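Side-chain contacts in PnpC (PDB 3N9T), which catalyses, as an intradiol dioxygenase that carries ferric iron, the oxidative ring opening of hydroxyquinol: residues D80-S85 / G203-A208; G182-Q187 / L219-Q224. All blocks are in the same frame, centred on the assembly; numbering follows the deposited sequence.

Contact 1 of 2, residues D80-S85 / G203-A208; sequences DTLGVS and GEMLDA. With HGX (1-heptadecanoyl-2-tridecanoyl-3-glycerol-phosphonyl choline), chain B.
Met205, reaching out from helix 201-209, meets Thr81 and Leu82 at the end of helix 74-81, and buried van der Waals packing carries the contact. Its CG stands anti to the backbone N (chi1 177°), which sends the thioether away from its own helix; a bend at chi3 (84°) then brings the methyl against Thr81. Met205 SD lies 3.8 Å from Leu82 CD2, while Met205 CE slides past Thr81 and comes within 3.4 Å of Thr81 OG1. Beside it, Leu206 CD2 approaches Thr81 CB at 4.3 Å, a looser touch.

The polar bonds lie within residues 80-85 or run to partners outside both segments. Thr81 OG1 bonds Leu77 O one turn back, so the hydroxyl's main partner lies in its own helix and it offers the methionine methyl mere packing. Gly83, with positive phi, ends the helix in a Schellman motif, Gly83 N reaching Asp80 O at 3.0 Å, and is at once the N-cap residue of helix 84-91. The hydroxyl of Ser85 spans this break, donating to the anti lone pair of Asp80 OD1 (Ser85 OG to OD1 2.6 Å).

The lipid touches both segments: Leu82 CD1 lies 4.1 Å from HGX C40 on one acyl chain, and Ala208 CB is 3.7 Å from the phosphate ester oxygen HGX O3P. Leu82 O is also bonded by His40 of the second subunit. The arrangement thus belongs to the wall of the phospholipid tunnel of the N-terminal helices, where the dimer interface and the catalytic domain meet.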
loop_
_atom_site.group_PDB
_atom_site.type_symbol
_atom_site.label_atom_id
_atom_site.label_comp_id
_atom_site.label_asym_id
_atom_site.label_seq_id
_atom_site.Cartn_x
_atom_site.Cartn_y
_atom_site.Cartn_z
ATOM N N ASP A 80 8.273 -3.909 7.565
ATOM C CA ASP A 80 8.903 -4.675 8.678
ATOM C C ASP A 80 7.889 -4.976 9.764
ATOM O O ASP A 80 7.792 -6.107 10.188
ATOM C CB ASP A 80 10.044 -3.896 9.327
ATOM C CG ASP A 80 11.254 -3.655 8.390
ATOM O OD1 ASP A 80 11.475 -4.351 7.388
ATOM O OD2 ASP A 80 12.050 -2.780 8.747
ATOM N N THR A 81 7.152 -3.936 10.217
ATOM C CA THR A 81 6.197 -4.051 11.324
ATOM C C THR A 81 4.923 -4.826 10.972
ATOM O O THR A 81 4.196 -5.255 11.864
ATOM C CB THR A 81 5.826 -2.674 11.961
ATOM O OG1 THR A 81 5.302 -1.799 10.955
ATOM C CG2 THR A 81 7.095 -2.031 12.597
ATOM N N LEU A 82 4.684 -5.051 9.696
ATOM C CA LEU A 82 3.548 -5.886 9.293
ATOM C C LEU A 82 4.029 -7.273 8.923
ATOM O O LEU A 82 3.227 -8.127 8.482
ATOM C CB LEU A 82 2.808 -5.288 8.092
ATOM C CG LEU A 82 2.131 -3.939 8.303
ATOM C CD1 LEU A 82 1.431 -3.498 7.037
ATOM C CD2 LEU A 82 1.095 -4.144 9.436
ATOM N N GLY A 83 5.329 -7.519 9.110
ATOM C CA GLY A 83 5.912 -8.890 8.940
ATOM C C GLY A 83 6.212 -9.292 7.492
ATOM O O GLY A 83 6.628 -10.438 7.205
ATOM N N VAL A 84 6.031 -8.342 6.593
ATOM C CA VAL A 84 6.246 -8.615 5.190
ATOM C C VAL A 84 7.753 -8.791 4.895
ATOM O O VAL A 84 8.118 -9.686 4.163
ATOM C CB VAL A 84 5.635 -7.519 4.306
ATOM C CG1 VAL A 84 6.013 -7.779 2.846
ATOM C CG2 VAL A 84 4.104 -7.580 4.415
ATOM N N SER A 85 8.608 -8.021 5.532
ATOM C CA SER A 85 10.031 -8.110 5.200
ATOM C C SER A 85 10.566 -9.484 5.608
ATOM O O SER A 85 11.330 -10.085 4.873
ATOM C CB SER A 85 10.795 -7.006 5.907
ATOM O OG SER A 85 10.118 -5.787 5.653
ATOM N N GLY A 203 4.413 4.506 13.861
ATOM C CA GLY A 203 4.176 4.710 15.320
ATOM C C GLY A 203 2.708 4.827 15.649
ATOM O O GLY A 203 2.249 4.316 16.673
ATOM N N GLU A 204 1.936 5.455 14.748
ATOM C CA GLU A 204 0.486 5.586 14.948
ATOM C C GLU A 204 -0.227 4.286 14.863
ATOM O O GLU A 204 -1.118 4.000 15.683
ATOM C CB GLU A 204 -0.155 6.479 13.900
ATOM C CG GLU A 204 0.073 7.945 14.107
ATOM C CD GLU A 204 -0.435 8.744 12.886
ATOM O OE1 GLU A 204 -1.365 8.254 12.152
ATOM O OE2 GLU A 204 0.129 9.826 12.647
ATOM N N MET A 205 0.115 3.495 13.841
ATOM C CA MET A 205 -0.437 2.173 13.716
ATOM C C MET A 205 -0.107 1.289 14.954
ATOM O O MET A 205 -0.989 0.610 15.490
ATOM C CB MET A 205 0.117 1.515 12.425
ATOM C CG MET A 205 -0.361 0.012 12.233
ATOM S SD MET A 205 0.618 -0.714 10.887
ATOM C CE MET A 205 2.089 -1.179 11.901
ATOM N N LEU A 206 1.163 1.263 15.384
ATOM C CA LEU A 206 1.549 0.518 16.591
ATOM C C LEU A 206 0.783 1.029 17.832
ATOM O O LEU A 206 0.345 0.247 18.634
ATOM C CB LEU A 206 3.080 0.587 16.851
ATOM C CG LEU A 206 3.953 -0.010 15.701
ATOM C CD1 LEU A 206 5.348 0.181 16.034
ATOM C CD2 LEU A 206 3.703 -1.455 15.536
ATOM N N ASP A 207 0.620 2.333 17.968
ATOM C CA ASP A 207 -0.200 2.837 19.065
ATOM C C ASP A 207 -1.668 2.366 19.073
ATOM O O ASP A 207 -2.178 1.832 20.073
ATOM C CB ASP A 207 -0.098 4.356 19.153
ATOM C CG ASP A 207 -0.734 4.867 20.456
ATOM O OD1 ASP A 207 -0.228 4.544 21.550
ATOM O OD2 ASP A 207 -1.770 5.504 20.373
ATOM N N ALA A 208 -2.320 2.464 17.921
ATOM C CA ALA A 208 -3.658 1.945 17.745
ATOM C C ALA A 208 -3.732 0.452 18.001
ATOM O O ALA A 208 -4.740 -0.048 18.524
ATOM C CB ALA A 208 -4.163 2.263 16.346
HETATM O O11 HGX B . -10.063 2.463 12.487
HETATM C C11 HGX B . -9.501 3.208 11.746
HETATM C C12 HGX B . -9.608 2.960 10.277
HETATM C C13 HGX B . -8.473 2.079 9.817
HETATM C C14 HGX B . -8.575 2.106 8.316
HETATM C C15 HGX B . -7.552 1.237 7.699
HETATM C C16 HGX B . -7.873 1.096 6.245
HETATM C C17 HGX B . -6.658 0.551 5.540
HETATM C C18 HGX B . -7.123 0.001 4.206
HETATM C C19 HGX B . -6.093 0.255 3.127
HETATM C C20 HGX B . -6.872 0.479 1.829
HETATM C C21 HGX B . -7.259 1.946 1.615
HETATM C C22 HGX B . -7.007 2.504 0.211
HETATM C C23 HGX B . -6.277 1.559 -0.750
HETATM O O3 HGX B . -8.756 4.308 12.302
HETATM C C3 HGX B . -8.521 4.415 13.703
HETATM C C2 HGX B . -7.064 4.190 14.081
HETATM C C1 HGX B . -6.916 4.621 15.513
HETATM O O3P HGX B . -7.562 3.628 16.292
HETATM O O2 HGX B . -6.151 4.993 13.339
HETATM C C31 HGX B . -5.101 4.248 12.632
HETATM O O31 HGX B . -3.941 4.393 12.931
HETATM C C32 HGX B . -5.292 3.343 11.481
HETATM C C33 HGX B . -3.858 3.016 11.048
HETATM C C34 HGX B . -3.881 2.682 9.580
HETATM C C35 HGX B . -3.118 1.430 9.228
HETATM C C36 HGX B . -3.148 1.307 7.747
HETATM C C37 HGX B . -1.955 0.458 7.351
HETATM C C38 HGX B . -2.161 0.152 5.896
HETATM C C39 HGX B . -0.839 -0.163 5.225
HETATM C C40 HGX B . -0.895 -1.442 4.405
HETATM C C42 HGX B . -1.311 -1.221 2.949
HETATM C C43 HGX B . -0.217 -1.576 1.924
HETATM C C44 HGX B . 0.782 -2.637 2.393
HETATM C C45 HGX B . 2.202 -2.087 2.283
HETATM C C46 HGX B . 3.198 -2.696 3.289
HETATM C C47 HGX B . 4.409 -3.257 2.553
HETATM C C48 HGX B . 5.283 -2.056 2.255
HETATM O O1 HGX B . -7.866 5.406 18.030
HETATM P P1 HGX B . -8.506 4.124 17.488
HETATM O O4 HGX B . -9.912 4.152 16.916
HETATM O O5 HGX B . -8.355 2.936 18.601
HETATM C C4 HGX B . -9.002 3.051 19.887
HETATM C C5 HGX B . -8.000 3.142 21.048
HETATM N N1 HGX B . -7.617 4.503 21.531
HETATM C C6 HGX B . -7.335 4.412 22.979
HETATM C C7 HGX B . -8.656 5.544 21.326
HETATM C C8 HGX B . -6.366 4.911 20.862
#

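Contact 2 of 2, residues G182-Q187 / L219-Q224; sequences GCFAIQ and LHFMIQ. With FE (Fe (III) ion), chain D.
Phe184 and Ile186 meet Phe221 in the core of the β-sandwich that forms the catalytic domain of intradiol dioxygenases. Strand 183-189 pairs with 129-138, and strand 214-224 with 148-152. The two segments belong to facing layers of the sandwich: the closest alpha carbons, those of Ile186 and Leu219, are 11.1 Å apart, a distance bridged by side chains.

Phe184 comes first. Its chi1 of 70° sets the ring between the backbone N and carbonyl carbon, and Phe184 CE1 approaches Phe221 CE2 obliquely at 4.4 Å. Ile186 then presents its longer branch: an extended chi2 (170°) drives CD1 inward to meet Phe221 CE2 obliquely at 4.0 Å, the two side chains coming from opposite directions. Phe221 CE2 thus takes both partners, which lie on opposite sides of its ring plane, while Val151 packs on Ile186 and on Phe221, and the Phe285 and Phe221 rings meet with planes at about 50°.

Across the strand from this core, the preceding residue serves the metal. His220, its ring stacked with Trp152, shares the ferric ion with Tyr160, Tyr194 and His218; water 1 is also a ligand, its O 2.1 Å from the iron, and His220 NE2 binds the iron at 1.9 Å.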
loop_
_atom_site.group_PDB
_atom_site.type_symbol
_atom_site.label_atom_id
_atom_site.label_comp_id
_atom_site.label_asym_id
_atom_site.label_seq_id
_atom_site.Cartn_x
_atom_site.Cartn_y
_atom_site.Cartn_z
ATOM N N GLY A 182 38.096 -23.125 12.112
ATOM C CA GLY A 182 36.760 -22.512 11.905
ATOM C C GLY A 182 36.293 -21.637 13.095
ATOM O O GLY A 182 35.171 -21.174 13.125
ATOM N N CYS A 183 37.176 -21.396 14.056
ATOM C CA CYS A 183 36.861 -20.675 15.287
ATOM C C CYS A 183 36.921 -19.176 15.038
ATOM O O CYS A 183 37.820 -18.672 14.307
ATOM C CB CYS A 183 37.849 -21.088 16.403
ATOM S SG CYS A 183 37.633 -22.790 16.894
ATOM N N PHE A 184 35.977 -18.475 15.663
ATOM C CA PHE A 184 36.047 -17.011 15.692
ATOM C C PHE A 184 35.854 -16.507 17.146
ATOM O O PHE A 184 35.291 -17.206 17.970
ATOM C CB PHE A 184 34.957 -16.426 14.784
ATOM C CG PHE A 184 33.589 -16.597 15.303
ATOM C CD1 PHE A 184 33.026 -15.619 16.141
ATOM C CD2 PHE A 184 32.844 -17.696 14.939
ATOM C CE1 PHE A 184 31.754 -15.776 16.667
ATOM C CE2 PHE A 184 31.558 -17.855 15.437
ATOM C CZ PHE A 184 31.018 -16.921 16.309
ATOM N N ALA A 185 36.275 -15.293 17.416
ATOM C CA ALA A 185 36.067 -14.691 18.709
ATOM C C ALA A 185 36.053 -13.175 18.588
ATOM O O ALA A 185 36.882 -12.530 17.889
ATOM C CB ALA A 185 37.138 -15.183 19.733
ATOM N N ILE A 186 35.050 -12.609 19.241
ATOM C CA ILE A 186 34.708 -11.200 19.139
ATOM C C ILE A 186 34.554 -10.676 20.577
ATOM O O ILE A 186 33.730 -11.186 21.331
ATOM C CB ILE A 186 33.298 -11.078 18.475
ATOM C CG1 ILE A 186 33.339 -11.613 17.013
ATOM C CG2 ILE A 186 32.833 -9.608 18.547
ATOM C CD1 ILE A 186 31.944 -11.763 16.329
ATOM N N GLN A 187 35.309 -9.648 20.957
ATOM C CA GLN A 187 35.028 -8.999 22.241
ATOM C C GLN A 187 34.162 -7.787 21.952
ATOM O O GLN A 187 34.424 -7.028 21.015
ATOM C CB GLN A 187 36.318 -8.594 22.988
ATOM C CG GLN A 187 36.999 -9.788 23.725
ATOM C CD GLN A 187 38.214 -9.309 24.565
ATOM O OE1 GLN A 187 39.348 -9.284 24.084
ATOM N NE2 GLN A 187 37.961 -8.905 25.785
ATOM N N LEU A 219 22.808 -9.243 17.933
ATOM C CA LEU A 219 24.042 -8.945 17.222
ATOM C C LEU A 219 23.791 -9.362 15.758
ATOM O O LEU A 219 23.276 -10.465 15.530
ATOM C CB LEU A 219 25.201 -9.740 17.871
ATOM C CG LEU A 219 26.638 -9.620 17.300
ATOM C CD1 LEU A 219 27.145 -8.123 17.203
ATOM C CD2 LEU A 219 27.594 -10.451 18.164
ATOM N N HIS A 220 24.137 -8.488 14.799
ATOM C CA HIS A 220 23.906 -8.755 13.359
ATOM C C HIS A 220 25.111 -9.462 12.827
ATOM O O HIS A 220 26.207 -9.129 13.214
ATOM C CB HIS A 220 23.750 -7.466 12.557
ATOM C CG HIS A 220 22.478 -6.696 12.844
ATOM N ND1 HIS A 220 21.284 -6.981 12.214
ATOM C CD2 HIS A 220 22.221 -5.656 13.690
ATOM C CE1 HIS A 220 20.343 -6.150 12.652
ATOM N NE2 HIS A 220 20.880 -5.339 13.556
ATOM N N PHE A 221 24.910 -10.521 12.037
ATOM C CA PHE A 221 26.027 -11.190 11.307
ATOM C C PHE A 221 25.753 -11.271 9.792
ATOM O O PHE A 221 24.622 -11.667 9.374
ATOM C CB PHE A 221 26.198 -12.631 11.758
ATOM C CG PHE A 221 26.822 -12.785 13.110
ATOM C CD1 PHE A 221 26.049 -12.548 14.269
ATOM C CD2 PHE A 221 28.179 -13.131 13.239
ATOM C CE1 PHE A 221 26.616 -12.682 15.529
ATOM C CE2 PHE A 221 28.759 -13.301 14.533
ATOM C CZ PHE A 221 27.977 -13.034 15.671
ATOM N N MET A 222 26.788 -10.962 8.988
ATOM C CA MET A 222 26.833 -11.381 7.602
ATOM C C MET A 222 28.107 -12.193 7.414
ATOM O O MET A 222 29.200 -11.684 7.630
ATOM C CB MET A 222 26.851 -10.155 6.666
ATOM C CG MET A 222 26.971 -10.586 5.107
ATOM S SD MET A 222 26.910 -9.127 4.118
ATOM C CE MET A 222 25.419 -9.294 3.295
ATOM N N ILE A 223 27.969 -13.451 7.028
ATOM C CA ILE A 223 29.102 -14.366 6.937
ATOM C C ILE A 223 29.255 -14.806 5.487
ATOM O O ILE A 223 28.271 -15.188 4.858
ATOM C CB ILE A 223 28.852 -15.600 7.834
ATOM C CG1 ILE A 223 28.487 -15.105 9.246
ATOM C CG2 ILE A 223 30.080 -16.548 7.894
ATOM C CD1 ILE A 223 28.319 -16.132 10.255
ATOM N N GLN A 224 30.478 -14.721 4.960
ATOM C CA GLN A 224 30.767 -15.086 3.584
ATOM C C GLN A 224 32.009 -15.964 3.568
ATOM O O GLN A 224 32.924 -15.746 4.357
ATOM C CB GLN A 224 31.007 -13.825 2.726
ATOM C CG GLN A 224 29.751 -13.061 2.429
ATOM C CD GLN A 224 30.054 -11.769 1.754
ATOM O OE1 GLN A 224 30.406 -10.787 2.390
ATOM N NE2 GLN A 224 29.959 -11.772 0.467
HETATM FE FE FE D . 19.640 -4.389 14.693
HETATM O O HOH W 1 18.789 -3.841 12.826
#

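Overall arrangement
From the N terminus the chain first passes residues 80-85, at the break between the last two helices of the N-terminal region, then enters the β-sandwich and lays down 182-187. It next turns into helix 201-209, whose residues 203-208 close contact 1 over a loop of 117 residues, and continues into strand 214-224, where 219-224 close contact 2 over only 31. The segments alternate, so the two closures cross rather than nest. Their centres are 30 Å apart, on opposite sides of the chain's centre, and they do not touch. Contact 1 joins the N-terminal helices to the catalytic domain beside the lipid, whereas contact 2 joins the two layers of the sandwich behind the iron site.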